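Local coordinates for periplasmic chaperone Spy (Escherichia coli, PDB 3OEO), which probably acts as an ATP-independent periplasmic chaperone that limits protein aggregation and assists refolding, working as a cradle-shaped homodimer, at residues 49-55 and 92-96. Numbering follows the deposited sequence.
Sequences QRDQMKR and NMLAH
After helix 38-49, residues 49-55 lie along one side of helix 87-104, burying 368 Å² with residues 92-96. The closest CA pair is Q49 and H96, 6.2 Å apart. Residues 92-96 stay helical, H96 N donating to N92 O at 2.8 Å, whereas 49-55 is irregular, with an inverse gamma turn centred on M53. N92, H96 and Q49 bury the most surface. Q49, extended with chi1 and chi2 both t, sets its amide carbon CD over one face of the H96 ring, and its OE1 lies 2.5 Å from H96 NE2. R55 (chi1 m, chi2 t, chi3 p) reaches back so that N92 OD1 sits over a guanidinium face, 3.0 Å from NH2. M53 points its CB toward the helix, beside A95. This is loop-on-helix packing within the CpxP/Spy family fold; M93 and L94 of the same helix meet I82 and A78 of the second subunit. Both short polar approaches have poor hydrogen-bond angles, implying close face-on polar packing in two pairs, Q49 on H96 and N92 on R55.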
loop_
_atom_site.group_PDB
_atom_site.type_symbol
_atom_site.label_atom_id
_atom_site.label_comp_id
_atom_site.label_asym_id
_atom_site.label_seq_id
_atom_site.Cartn_x
_atom_site.Cartn_y
_atom_site.Cartn_z
ATOM N N GLN A 49 0.431 -12.698 -10.958
ATOM C CA GLN A 49 0.134 -11.628 -10.004
ATOM C C GLN A 49 1.036 -10.401 -10.216
ATOM O O GLN A 49 0.719 -9.302 -9.746
ATOM C CB GLN A 49 0.289 -12.166 -8.575
ATOM C CG GLN A 49 -0.191 -11.249 -7.448
ATOM C CD GLN A 49 0.123 -11.814 -6.066
ATOM O OE1 GLN A 49 0.786 -11.172 -5.255
ATOM N NE2 GLN A 49 -0.336 -13.028 -5.804
ATOM N N ARG A 50 2.153 -10.595 -10.918
ATOM C CA ARG A 50 3.109 -9.518 -11.169
ATOM C C ARG A 50 2.953 -8.909 -12.565
ATOM O O ARG A 50 2.477 -7.779 -12.703
ATOM C CB ARG A 50 4.550 -10.011 -10.986
ATOM C CG ARG A 50 5.029 -10.153 -9.550
ATOM C CD ARG A 50 6.460 -10.693 -9.542
ATOM N NE ARG A 50 7.036 -10.790 -8.200
ATOM C CZ ARG A 50 8.223 -11.331 -7.926
ATOM N NH1 ARG A 50 8.976 -11.834 -8.897
ATOM N NH2 ARG A 50 8.660 -11.372 -6.674
ATOM N N ASP A 51 3.346 -9.672 -13.586
ATOM C CA ASP A 51 3.483 -9.182 -14.963
ATOM C C ASP A 51 2.182 -8.654 -15.577
ATOM O O ASP A 51 1.905 -7.454 -15.502
ATOM C CB ASP A 51 4.106 -10.263 -15.864
ATOM C CG ASP A 51 5.500 -10.687 -15.410
ATOM O OD1 ASP A 51 6.339 -9.808 -15.120
ATOM O OD2 ASP A 51 5.759 -11.909 -15.358
ATOM N N GLN A 52 1.395 -9.552 -16.174
ATOM C CA GLN A 52 0.150 -9.205 -16.881
ATOM C C GLN A 52 -0.677 -8.148 -16.141
ATOM O O GLN A 52 -1.265 -7.258 -16.763
ATOM C CB GLN A 52 -0.687 -10.467 -17.130
ATOM C CG GLN A 52 -1.910 -10.277 -18.030
ATOM C CD GLN A 52 -1.582 -10.289 -19.517
ATOM O OE1 GLN A 52 -0.462 -10.605 -19.924
ATOM N NE2 GLN A 52 -2.571 -9.949 -20.337
ATOM N N MET A 53 -0.701 -8.262 -14.814
ATOM C CA MET A 53 -1.353 -7.302 -13.933
ATOM C C MET A 53 -0.474 -6.057 -13.786
ATOM O O MET A 53 0.202 -5.879 -12.765
ATOM C CB MET A 53 -1.571 -7.950 -12.568
ATOM C CG MET A 53 -2.874 -7.576 -11.895
ATOM S SD MET A 53 -4.329 -8.383 -12.607
ATOM C CE MET A 53 -3.839 -10.115 -12.627
ATOM N N LYS A 54 -0.498 -5.199 -14.806
ATOM C CA LYS A 54 0.429 -4.063 -14.919
ATOM C C LYS A 54 0.447 -3.135 -13.695
ATOM O O LYS A 54 -0.571 -2.534 -13.340
ATOM C CB LYS A 54 0.174 -3.276 -16.212
ATOM C CG LYS A 54 0.624 -3.999 -17.477
ATOM C CD LYS A 54 0.484 -3.115 -18.706
ATOM C CE LYS A 54 1.031 -3.801 -19.949
ATOM N NZ LYS A 54 0.884 -2.949 -21.162
ATOM N N ARG A 55 1.621 -3.023 -13.073
ATOM C CA ARG A 55 1.790 -2.274 -11.819
ATOM C C ARG A 55 2.231 -0.794 -11.940
ATOM O O ARG A 55 1.751 0.041 -11.167
ATOM C CB ARG A 55 2.726 -3.026 -10.853
ATOM C CG ARG A 55 2.264 -4.434 -10.477
ATOM C CD ARG A 55 2.950 -4.951 -9.210
ATOM N NE ARG A 55 2.345 -4.418 -7.989
ATOM C CZ ARG A 55 1.299 -4.957 -7.359
ATOM N NH1 ARG A 55 0.720 -6.057 -7.827
ATOM N NH2 ARG A 55 0.823 -4.389 -6.256
ATOM N N ASN A 92 -5.604 -3.453 -8.710
ATOM C CA ASN A 92 -4.580 -4.235 -8.018
ATOM C C ASN A 92 -5.170 -5.045 -6.878
ATOM O O ASN A 92 -5.290 -6.265 -6.971
ATOM C CB ASN A 92 -3.476 -3.329 -7.477
ATOM C CG ASN A 92 -2.315 -3.182 -8.433
ATOM O OD1 ASN A 92 -1.171 -3.036 -8.005
ATOM N ND2 ASN A 92 -2.597 -3.218 -9.733
ATOM N N MET A 93 -5.537 -4.358 -5.801
ATOM C CA MET A 93 -6.194 -4.984 -4.661
ATOM C C MET A 93 -7.053 -6.158 -5.126
ATOM O O MET A 93 -6.944 -7.263 -4.591
ATOM C CB MET A 93 -7.044 -3.959 -3.909
ATOM C CG MET A 93 -6.245 -2.955 -3.102
ATOM S SD MET A 93 -7.266 -2.011 -1.942
ATOM C CE MET A 93 -5.968 -1.100 -1.093
ATOM N N LEU A 94 -7.877 -5.905 -6.144
ATOM C CA LEU A 94 -8.686 -6.924 -6.803
ATOM C C LEU A 94 -7.816 -8.094 -7.255
ATOM O O LEU A 94 -7.765 -9.128 -6.594
ATOM C CB LEU A 94 -9.435 -6.304 -7.992
ATOM C CG LEU A 94 -10.719 -6.903 -8.604
ATOM C CD1 LEU A 94 -10.440 -7.785 -9.820
ATOM C CD2 LEU A 94 -11.588 -7.619 -7.584
ATOM N N ALA A 95 -7.110 -7.904 -8.363
ATOM C CA ALA A 95 -6.238 -8.923 -8.952
ATOM C C ALA A 95 -5.424 -9.737 -7.953
ATOM O O ALA A 95 -5.277 -10.951 -8.112
ATOM C CB ALA A 95 -5.324 -8.279 -9.928
ATOM N N HIS A 96 -4.884 -9.060 -6.942
ATOM C CA HIS A 96 -4.115 -9.709 -5.884
ATOM C C HIS A 96 -4.980 -10.738 -5.154
ATOM O O HIS A 96 -4.546 -11.856 -4.900
ATOM C CB HIS A 96 -3.590 -8.660 -4.890
ATOM C CG HIS A 96 -2.223 -8.959 -4.349
ATOM N ND1 HIS A 96 -2.021 -9.575 -3.131
ATOM C CD2 HIS A 96 -0.989 -8.719 -4.858
ATOM C CE1 HIS A 96 -0.724 -9.704 -2.914
ATOM N NE2 HIS A 96 -0.076 -9.194 -3.947
#